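Local coordinates for DNA repair protein RAD7 (Saccharomyces cerevisiae, PDB 5ZB2) that takes part in global genome nucleotide excision repair, as a component of the complex that promotes removal of damage from nontranscribing DNA, at residues G257-I262 against S285-K290; D251-N256 against D277-D282; F147-K152 against L175-S180. One frame throughout, in Å; residues are numbered along the deposited sequence.

Contact 1 (G257-I262 against S285-K290); sequences GLTAFI and SYFFSK
F287 reaches across to the preceding helix and lodges its ring against T259, L258 and I262. Its CB starts beside the threonine hydroxyl, 3.5 Å from T259 OG1. Chi1 of 168° sets CG anti to the backbone N, and the ring beyond it comes nearer the 257-262 segment, CD1 lying 3.3 Å from the same OG1, which sits at the ring edge. Further out, CE1 meets the backbone, 3.5 Å from L258 O, and has I262 CB at the edge of the ring. CZ ends 4.0 Å from L258 CB, a methylene that stands over one face in a CH-pi contact, 20° off the ring normal. Threonine suits its place because OG1 bonds back to I254 O of its own helix while its methyl packs on the second helix: T259 CG2 lies 3.4 Å from K290 CD and also touches Y286 CE2. The lysine chain, straight as far as CE and bent at its last torsion, crosses this methyl at a slant, and a water links its NZ to I262 O. The two helical segments run nearly parallel, 19° apart with axes 9.7 Å from each other, as is typical of successive helices stacked along a leucine-rich-repeat solenoid.

Contact 2 (D251-N256 against D277-D282); sequences DSMIIN and DQITTD
D251 grips T280 with both carboxylate oxygens. OD1 accepts the backbone N-H of T280 on its syn lone pair, with T280 N to D251 OD1 at 2.8 Å and an angle of 167° at the hydrogen. OD2 accepts a hydrogen bond from the hydroxyl, T280 OG1 to D251 OD2 being a short 2.5 Å; the hydroxyl approaches on the syn side, 22° out of the carboxylate plane. Aspartate suits the place because its two oxygens can receive a backbone and a side-chain donor of one residue together.

Next to this polar clasp is an apolar cluster. I254 and I279 cross at about a right angle, with I254 CD1 4.0 Å from I279 CD1. M253 adds its methyl, CE lying 4.2 Å from that same I279 CD1. Branched isoleucines and a flexible methionine can pack closely between the turn and the helix, and L284 extends the cluster.

In the next shell, a water bridges the backbones, 3.0 Å from D251 N and 2.7 Å from Q278 O. T280 is the N-cap of helix 281-290. Its OG1 occupies the crowded position between the backbone N and the carbonyl carbon (chi1 69°), and the side chain caps a backbone N just beyond D282. S283 OG has both D251 OD1 and T280 O as hydrogen-bonding partners, while Q278 NE2 is held by I247 O.

A carboxylate that receives two donors from T280 beside the N-terminal end of a helix would probably be stabilised in its charged form. D282 OD2, 6.2 Å from D251 OD2, would probably work against this to some extent. The carboxylate at the start of helix 251-261 thus appears to help fix the start of helix 281-290.

Contact 3 (F147-K152 against L175-S180); sequences FFVIMK and LINCGS
N177 and C178 pack against the end of helix 141-150, meeting F148, V149, M151 and K152. The van der Waals contacts centre on N177. Its CB lies 3.6 Å from F148 O and 4.2 Å from F148 CB, while OD1 rests 3.8 Å from V149 CG2. Chi1 of -74° sets CG anti to the carbonyl carbon, and the amide crosses the valine at an angle. A short polar residue suits this partly exposed place, since its amide can bond within its own helix; the aliphatic part of K152 also crosses it, K152 CG standing 3.4 Å from N177 O. C178 is more buried, its SG 3.9 Å from both F148 O and M151 O. The two helices are neighbours in the leucine-rich-repeat solenoid, and F148 sends its ring away from the second one to pack edge-to-face with F158. An alanine in place of N177 would probably leave V149 with a gap beside its methyl and deprive N173 O of a side-chain donor. The polar contacts are weaker or internal. A CA-H...O contact joins K152 CA to N177 O at 3.6 Å, with 140° at the hydrogen. N177 ND2 hydrogen-bonds to N173 O of its own helix.

In the fold
From the N terminus, contact 3 comes first: it closes the loop that leaves helix 141-150, passes through strand 157-161 and returns along helix 168-178. That loop is complete before the other two begin. Contacts 2 and 1 cross, their segments alternating: 251-256 and 257-262 share helix 251-261, and after strand 270-272 come 277-282 and then 285-290. Contact 2 ties the start of helix 251-261 to the turn leading into helix 281-290, and contact 1 joins their C-terminal parts, with centres 10 Å apart. Contact 3 is separate, about 18 Å from either at the nearest atoms. All three lie in the leucine-rich-repeat part of Rad7, this chain being its C-terminal portion.

Contact 1 (G257-I262 against S285-K290)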
loop_
_atom_site.group_PDB
_atom_site.type_symbol
_atom_site.label_atom_id
_atom_site.label_comp_id
_atom_site.label_asym_id
_atom_site.label_seq_id
_atom_site.Cartn_x
_atom_site.Cartn_y
_atom_site.Cartn_z
ATOM N N GLY A 257 -16.816 -11.438 -46.515
ATOM C CA GLY A 257 -15.747 -11.223 -45.556
ATOM C C GLY A 257 -14.863 -12.433 -45.336
ATOM O O GLY A 257 -13.703 -12.449 -45.761
ATOM N N LEU A 258 -15.400 -13.461 -44.674
ATOM C CA LEU A 258 -14.601 -14.644 -44.363
ATOM C C LEU A 258 -14.091 -15.323 -45.628
ATOM O O LEU A 258 -12.894 -15.603 -45.755
ATOM C CB LEU A 258 -15.418 -15.632 -43.529
ATOM C CG LEU A 258 -15.679 -15.274 -42.067
ATOM C CD1 LEU A 258 -16.536 -16.357 -41.428
ATOM C CD2 LEU A 258 -14.378 -15.095 -41.298
ATOM N N THR A 259 -14.985 -15.617 -46.571
ATOM C CA THR A 259 -14.566 -16.354 -47.756
ATOM C C THR A 259 -13.601 -15.540 -48.609
ATOM O O THR A 259 -12.714 -16.109 -49.254
ATOM C CB THR A 259 -15.783 -16.762 -48.582
ATOM O OG1 THR A 259 -16.709 -17.478 -47.754
ATOM C CG2 THR A 259 -15.358 -17.651 -49.745
ATOM N N ALA A 260 -13.754 -14.216 -48.618
ATOM C CA ALA A 260 -12.893 -13.373 -49.437
ATOM C C ALA A 260 -11.471 -13.324 -48.891
ATOM O O ALA A 260 -10.507 -13.391 -49.662
ATOM C CB ALA A 260 -13.472 -11.962 -49.521
ATOM N N PHE A 261 -11.315 -13.219 -47.569
ATOM C CA PHE A 261 -10.051 -12.796 -46.983
ATOM C C PHE A 261 -9.392 -13.818 -46.067
ATOM O O PHE A 261 -8.323 -13.522 -45.521
ATOM C CB PHE A 261 -10.254 -11.490 -46.206
ATOM C CG PHE A 261 -10.767 -10.360 -47.050
ATOM C CD1 PHE A 261 -10.008 -9.858 -48.096
ATOM C CD2 PHE A 261 -12.001 -9.793 -46.792
ATOM C CE1 PHE A 261 -10.479 -8.815 -48.873
ATOM C CE2 PHE A 261 -12.474 -8.750 -47.565
ATOM C CZ PHE A 261 -11.713 -8.260 -48.603
ATOM N N ILE A 262 -9.972 -14.999 -45.882
ATOM C CA ILE A 262 -9.312 -16.053 -45.113
ATOM C C ILE A 262 -8.567 -16.948 -46.097
ATOM O O ILE A 262 -9.180 -17.455 -47.048
ATOM C CB ILE A 262 -10.313 -16.868 -44.277
ATOM C CG1 ILE A 262 -11.021 -15.984 -43.245
ATOM C CG2 ILE A 262 -9.616 -18.041 -43.591
ATOM C CD1 ILE A 262 -10.118 -15.452 -42.136
ATOM N N SER A 285 -21.415 -23.684 -45.148
ATOM C CA SER A 285 -20.987 -24.791 -45.996
ATOM C C SER A 285 -20.142 -24.275 -47.151
ATOM O O SER A 285 -19.068 -24.810 -47.444
ATOM C CB SER A 285 -22.198 -25.561 -46.524
ATOM O OG SER A 285 -22.886 -26.216 -45.476
ATOM N N TYR A 286 -20.615 -23.212 -47.805
ATOM C CA TYR A 286 -19.875 -22.600 -48.904
ATOM C C TYR A 286 -18.474 -22.199 -48.461
ATOM O O TYR A 286 -17.495 -22.426 -49.182
ATOM C CB TYR A 286 -20.668 -21.395 -49.415
ATOM C CG TYR A 286 -19.949 -20.446 -50.344
ATOM C CD1 TYR A 286 -19.865 -20.707 -51.707
ATOM C CD2 TYR A 286 -19.403 -19.262 -49.867
ATOM C CE1 TYR A 286 -19.232 -19.830 -52.563
ATOM C CE2 TYR A 286 -18.767 -18.378 -50.717
ATOM C CZ TYR A 286 -18.686 -18.668 -52.064
ATOM O OH TYR A 286 -18.057 -17.794 -52.912
ATOM N N PHE A 287 -18.355 -21.635 -47.258
ATOM C CA PHE A 287 -17.065 -21.148 -46.787
ATOM C C PHE A 287 -16.146 -22.296 -46.391
ATOM O O PHE A 287 -14.954 -22.289 -46.717
ATOM C CB PHE A 287 -17.274 -20.198 -45.608
ATOM C CG PHE A 287 -16.016 -19.874 -44.871
ATOM C CD1 PHE A 287 -15.010 -19.138 -45.478
ATOM C CD2 PHE A 287 -15.840 -20.300 -43.565
ATOM C CE1 PHE A 287 -13.846 -18.839 -44.797
ATOM C CE2 PHE A 287 -14.678 -20.002 -42.874
ATOM C CZ PHE A 287 -13.678 -19.272 -43.491
ATOM N N PHE A 288 -16.676 -23.287 -45.669
ATOM C CA PHE A 288 -15.828 -24.364 -45.170
ATOM C C PHE A 288 -15.274 -25.225 -46.301
ATOM O O PHE A 288 -14.149 -25.729 -46.195
ATOM C CB PHE A 288 -16.608 -25.234 -44.178
ATOM C CG PHE A 288 -16.850 -24.578 -42.839
ATOM C CD1 PHE A 288 -15.897 -23.750 -42.263
ATOM C CD2 PHE A 288 -18.033 -24.794 -42.160
ATOM C CE1 PHE A 288 -16.125 -23.154 -41.036
ATOM C CE2 PHE A 288 -18.265 -24.201 -40.930
ATOM C CZ PHE A 288 -17.314 -23.382 -40.369
ATOM N N SER A 289 -16.029 -25.413 -47.385
ATOM C CA SER A 289 -15.517 -26.226 -48.480
ATOM C C SER A 289 -14.353 -25.551 -49.192
ATOM O O SER A 289 -13.560 -26.238 -49.842
ATOM C CB SER A 289 -16.630 -26.538 -49.481
ATOM O OG SER A 289 -16.978 -25.389 -50.230
ATOM N N LYS A 290 -14.221 -24.231 -49.067
ATOM C CA LYS A 290 -13.147 -23.519 -49.752
ATOM C C LYS A 290 -11.822 -23.629 -49.007
ATOM O O LYS A 290 -10.761 -23.697 -49.636
ATOM C CB LYS A 290 -13.530 -22.050 -49.924
ATOM C CG LYS A 290 -12.432 -21.196 -50.536
ATOM C CD LYS A 290 -12.835 -19.740 -50.587
ATOM C CE LYS A 290 -11.835 -18.913 -51.375
ATOM N NZ LYS A 290 -10.484 -18.911 -50.749
HETATM O O HOH W 1 -8.530 -16.842 -50.095
#

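Contact 2 (D251-N256 against D277-D282)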
loop_
_atom_site.group_PDB
_atom_site.type_symbol
_atom_site.label_atom_id
_atom_site.label_comp_id
_atom_site.label_asym_id
_atom_site.label_seq_id
_atom_site.Cartn_x
_atom_site.Cartn_y
_atom_site.Cartn_z
ATOM N N ASP A 251 -25.224 -13.496 -43.658
ATOM C CA ASP A 251 -24.402 -14.246 -44.603
ATOM C C ASP A 251 -23.446 -13.334 -45.363
ATOM O O ASP A 251 -22.398 -13.793 -45.837
ATOM C CB ASP A 251 -25.295 -15.006 -45.587
ATOM C CG ASP A 251 -25.919 -16.249 -44.974
ATOM O OD1 ASP A 251 -25.541 -16.620 -43.837
ATOM O OD2 ASP A 251 -26.780 -16.867 -45.644
ATOM N N SER A 252 -23.786 -12.050 -45.491
ATOM C CA SER A 252 -22.904 -11.112 -46.179
ATOM C C SER A 252 -21.509 -11.130 -45.568
ATOM O O SER A 252 -20.500 -11.144 -46.284
ATOM C CB SER A 252 -23.498 -9.705 -46.127
ATOM O OG SER A 252 -22.585 -8.763 -46.652
ATOM N N MET A 253 -21.433 -11.126 -44.236
ATOM C CA MET A 253 -20.139 -11.237 -43.570
ATOM C C MET A 253 -19.442 -12.533 -43.957
ATOM O O MET A 253 -18.213 -12.569 -44.098
ATOM C CB MET A 253 -20.322 -11.159 -42.052
ATOM C CG MET A 253 -19.027 -11.142 -41.263
ATOM S SD MET A 253 -18.378 -12.779 -40.862
ATOM C CE MET A 253 -19.518 -13.294 -39.576
ATOM N N ILE A 254 -20.214 -13.604 -44.146
ATOM C CA ILE A 254 -19.631 -14.901 -44.477
ATOM C C ILE A 254 -19.153 -14.911 -45.924
ATOM O O ILE A 254 -18.048 -15.377 -46.226
ATOM C CB ILE A 254 -20.649 -16.029 -44.227
ATOM C CG1 ILE A 254 -21.170 -16.001 -42.783
ATOM C CG2 ILE A 254 -20.034 -17.388 -44.572
ATOM C CD1 ILE A 254 -20.121 -16.279 -41.728
ATOM N N ILE A 255 -19.983 -14.412 -46.839
ATOM C CA ILE A 255 -19.673 -14.490 -48.262
ATOM C C ILE A 255 -18.641 -13.439 -48.646
ATOM O O ILE A 255 -17.658 -13.736 -49.332
ATOM C CB ILE A 255 -20.964 -14.342 -49.089
ATOM C CG1 ILE A 255 -21.985 -15.417 -48.694
ATOM C CG2 ILE A 255 -20.663 -14.409 -50.587
ATOM C CD1 ILE A 255 -21.489 -16.843 -48.841
ATOM N N ASN A 256 -18.847 -12.197 -48.215
ATOM C CA ASN A 256 -18.006 -11.085 -48.636
ATOM C C ASN A 256 -16.841 -10.814 -47.693
ATOM O O ASN A 256 -15.955 -10.027 -48.048
ATOM C CB ASN A 256 -18.855 -9.819 -48.771
ATOM C CG ASN A 256 -20.043 -10.017 -49.693
ATOM O OD1 ASN A 256 -21.196 -9.840 -49.295
ATOM N ND2 ASN A 256 -19.768 -10.393 -50.935
ATOM N N ASP A 277 -28.277 -15.740 -35.329
ATOM C CA ASP A 277 -29.468 -16.398 -35.852
ATOM C C ASP A 277 -29.780 -16.036 -37.301
ATOM O O ASP A 277 -30.772 -16.538 -37.842
ATOM C CB ASP A 277 -30.679 -16.061 -34.976
ATOM C CG ASP A 277 -31.156 -14.635 -35.164
ATOM O OD1 ASP A 277 -30.305 -13.737 -35.335
ATOM O OD2 ASP A 277 -32.384 -14.411 -35.149
ATOM N N GLN A 278 -28.982 -15.181 -37.945
ATOM C CA GLN A 278 -29.195 -14.853 -39.351
ATOM C C GLN A 278 -28.231 -15.570 -40.289
ATOM O O GLN A 278 -28.477 -15.594 -41.498
ATOM C CB GLN A 278 -29.088 -13.338 -39.567
ATOM C CG GLN A 278 -30.243 -12.555 -38.952
ATOM C CD GLN A 278 -30.293 -11.113 -39.417
ATOM O OE1 GLN A 278 -30.870 -10.805 -40.461
ATOM N NE2 GLN A 278 -29.694 -10.218 -38.640
ATOM N N ILE A 279 -27.160 -16.168 -39.764
ATOM C CA ILE A 279 -26.228 -16.923 -40.589
ATOM C C ILE A 279 -26.846 -18.266 -40.956
ATOM O O ILE A 279 -27.344 -18.997 -40.088
ATOM C CB ILE A 279 -24.892 -17.095 -39.853
ATOM C CG1 ILE A 279 -24.259 -15.716 -39.622
ATOM C CG2 ILE A 279 -23.960 -18.018 -40.636
ATOM C CD1 ILE A 279 -22.898 -15.742 -38.947
ATOM N N THR A 280 -26.801 -18.607 -42.242
ATOM C CA THR A 280 -27.461 -19.798 -42.756
ATOM C C THR A 280 -26.489 -20.966 -42.873
ATOM O O THR A 280 -25.267 -20.801 -42.892
ATOM C CB THR A 280 -28.088 -19.528 -44.128
ATOM O OG1 THR A 280 -27.048 -19.332 -45.095
ATOM C CG2 THR A 280 -28.982 -18.296 -44.081
ATOM N N THR A 281 -27.065 -22.166 -42.963
ATOM C CA THR A 281 -26.275 -23.363 -43.225
ATOM C C THR A 281 -25.530 -23.246 -44.548
ATOM O O THR A 281 -24.389 -23.708 -44.673
ATOM C CB THR A 281 -27.193 -24.585 -43.243
ATOM O OG1 THR A 281 -27.960 -24.617 -42.034
ATOM C CG2 THR A 281 -26.389 -25.871 -43.379
ATOM N N ASP A 282 -26.163 -22.631 -45.547
ATOM C CA ASP A 282 -25.580 -22.560 -46.881
ATOM C C ASP A 282 -24.284 -21.759 -46.881
ATOM O O ASP A 282 -23.273 -22.196 -47.443
ATOM C CB ASP A 282 -26.596 -21.947 -47.845
ATOM C CG ASP A 282 -27.868 -22.769 -47.949
ATOM O OD1 ASP A 282 -27.768 -24.014 -47.957
ATOM O OD2 ASP A 282 -28.963 -22.173 -48.016
HETATM O O HOH W 2 -28.170 -13.971 -43.598
#

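Contact 3 (F147-K152 against L175-S180)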
loop_
_atom_site.group_PDB
_atom_site.type_symbol
_atom_site.label_atom_id
_atom_site.label_comp_id
_atom_site.label_asym_id
_atom_site.label_seq_id
_atom_site.Cartn_x
_atom_site.Cartn_y
_atom_site.Cartn_z
ATOM N N PHE A 147 -3.210 5.113 -18.728
ATOM C CA PHE A 147 -2.610 3.787 -18.824
ATOM C C PHE A 147 -2.118 3.504 -20.240
ATOM O O PHE A 147 -1.036 2.933 -20.424
ATOM C CB PHE A 147 -3.621 2.731 -18.373
ATOM C CG PHE A 147 -3.226 1.327 -18.717
ATOM C CD1 PHE A 147 -2.279 0.657 -17.967
ATOM C CD2 PHE A 147 -3.811 0.673 -19.787
ATOM C CE1 PHE A 147 -1.917 -0.635 -18.281
ATOM C CE2 PHE A 147 -3.455 -0.619 -20.102
ATOM C CZ PHE A 147 -2.508 -1.276 -19.346
ATOM N N PHE A 148 -2.889 3.903 -21.254
ATOM C CA PHE A 148 -2.490 3.633 -22.634
ATOM C C PHE A 148 -1.318 4.506 -23.067
ATOM O O PHE A 148 -0.477 4.059 -23.853
ATOM C CB PHE A 148 -3.680 3.829 -23.570
ATOM C CG PHE A 148 -4.800 2.855 -23.334
ATOM C CD1 PHE A 148 -4.538 1.510 -23.155
ATOM C CD2 PHE A 148 -6.114 3.288 -23.275
ATOM C CE1 PHE A 148 -5.563 0.612 -22.933
ATOM C CE2 PHE A 148 -7.140 2.396 -23.050
ATOM C CZ PHE A 148 -6.863 1.059 -22.878
ATOM N N VAL A 149 -1.234 5.742 -22.570
ATOM C CA VAL A 149 -0.058 6.566 -22.849
ATOM C C VAL A 149 1.197 5.885 -22.314
ATOM O O VAL A 149 2.222 5.801 -23.000
ATOM C CB VAL A 149 -0.235 7.976 -22.257
ATOM C CG1 VAL A 149 1.056 8.787 -22.369
ATOM C CG2 VAL A 149 -1.375 8.706 -22.956
ATOM N N ILE A 150 1.129 5.379 -21.082
ATOM C CA ILE A 150 2.280 4.712 -20.480
ATOM C C ILE A 150 2.649 3.453 -21.252
ATOM O O ILE A 150 3.829 3.091 -21.329
ATOM C CB ILE A 150 1.993 4.398 -18.997
ATOM C CG1 ILE A 150 1.857 5.700 -18.205
ATOM C CG2 ILE A 150 3.103 3.528 -18.397
ATOM C CD1 ILE A 150 1.379 5.517 -16.787
ATOM N N MET A 151 1.662 2.758 -21.816
ATOM C CA MET A 151 1.903 1.520 -22.548
ATOM C C MET A 151 2.124 1.748 -24.041
ATOM O O MET A 151 2.242 0.774 -24.790
ATOM C CB MET A 151 0.726 0.552 -22.350
ATOM C CG MET A 151 0.520 0.081 -20.911
ATOM S SD MET A 151 1.939 -0.807 -20.233
ATOM C CE MET A 151 1.966 -2.265 -21.273
ATOM N N LYS A 152 2.172 3.000 -24.484
ATOM C CA LYS A 152 2.367 3.322 -25.891
ATOM C C LYS A 152 3.536 2.539 -26.476
ATOM O O LYS A 152 4.652 2.582 -25.952
ATOM C CB LYS A 152 2.606 4.827 -26.031
ATOM C CG LYS A 152 2.779 5.317 -27.457
ATOM C CD LYS A 152 2.993 6.823 -27.491
ATOM C CE LYS A 152 3.181 7.328 -28.912
ATOM N NZ LYS A 152 3.420 8.799 -28.955
ATOM N N LEU A 175 -6.501 2.865 -29.315
ATOM C CA LEU A 175 -6.096 2.719 -30.706
ATOM C C LEU A 175 -5.061 3.767 -31.090
ATOM O O LEU A 175 -4.071 3.452 -31.757
ATOM C CB LEU A 175 -7.319 2.813 -31.613
ATOM C CG LEU A 175 -8.354 1.706 -31.413
ATOM C CD1 LEU A 175 -9.582 1.960 -32.270
ATOM C CD2 LEU A 175 -7.751 0.346 -31.720
ATOM N N ILE A 176 -5.269 5.016 -30.670
ATOM C CA ILE A 176 -4.310 6.072 -30.970
ATOM C C ILE A 176 -2.937 5.728 -30.403
ATOM O O ILE A 176 -1.916 5.901 -31.076
ATOM C CB ILE A 176 -4.828 7.423 -30.441
ATOM C CG1 ILE A 176 -6.031 7.879 -31.272
ATOM C CG2 ILE A 176 -3.725 8.481 -30.478
ATOM C CD1 ILE A 176 -6.710 9.138 -30.760
ATOM N N ASN A 177 -2.885 5.227 -29.167
ATOM C CA ASN A 177 -1.602 5.001 -28.508
ATOM C C ASN A 177 -0.991 3.636 -28.803
ATOM O O ASN A 177 0.238 3.503 -28.772
ATOM C CB ASN A 177 -1.750 5.164 -26.993
ATOM C CG ASN A 177 -1.890 6.614 -26.577
ATOM O OD1 ASN A 177 -0.901 7.341 -26.495
ATOM N ND2 ASN A 177 -3.121 7.043 -26.315
ATOM N N CYS A 178 -1.805 2.617 -29.092
ATOM C CA CYS A 178 -1.299 1.258 -29.227
ATOM C C CYS A 178 -1.785 0.535 -30.476
ATOM O O CYS A 178 -1.432 -0.635 -30.664
ATOM C CB CYS A 178 -1.684 0.429 -27.992
ATOM S SG CYS A 178 -1.305 1.237 -26.416
ATOM N N GLY A 179 -2.569 1.188 -31.329
ATOM C CA GLY A 179 -3.157 0.545 -32.489
ATOM C C GLY A 179 -2.199 -0.281 -33.322
ATOM O O GLY A 179 -2.407 -1.485 -33.502
ATOM N N SER A 180 -1.149 0.352 -33.848
ATOM C CA SER A 180 -0.215 -0.346 -34.725
ATOM C C SER A 180 0.566 -1.440 -34.009
ATOM O O SER A 180 1.177 -2.280 -34.680
ATOM C CB SER A 180 0.758 0.654 -35.350
ATOM O OG SER A 180 1.516 1.312 -34.352
#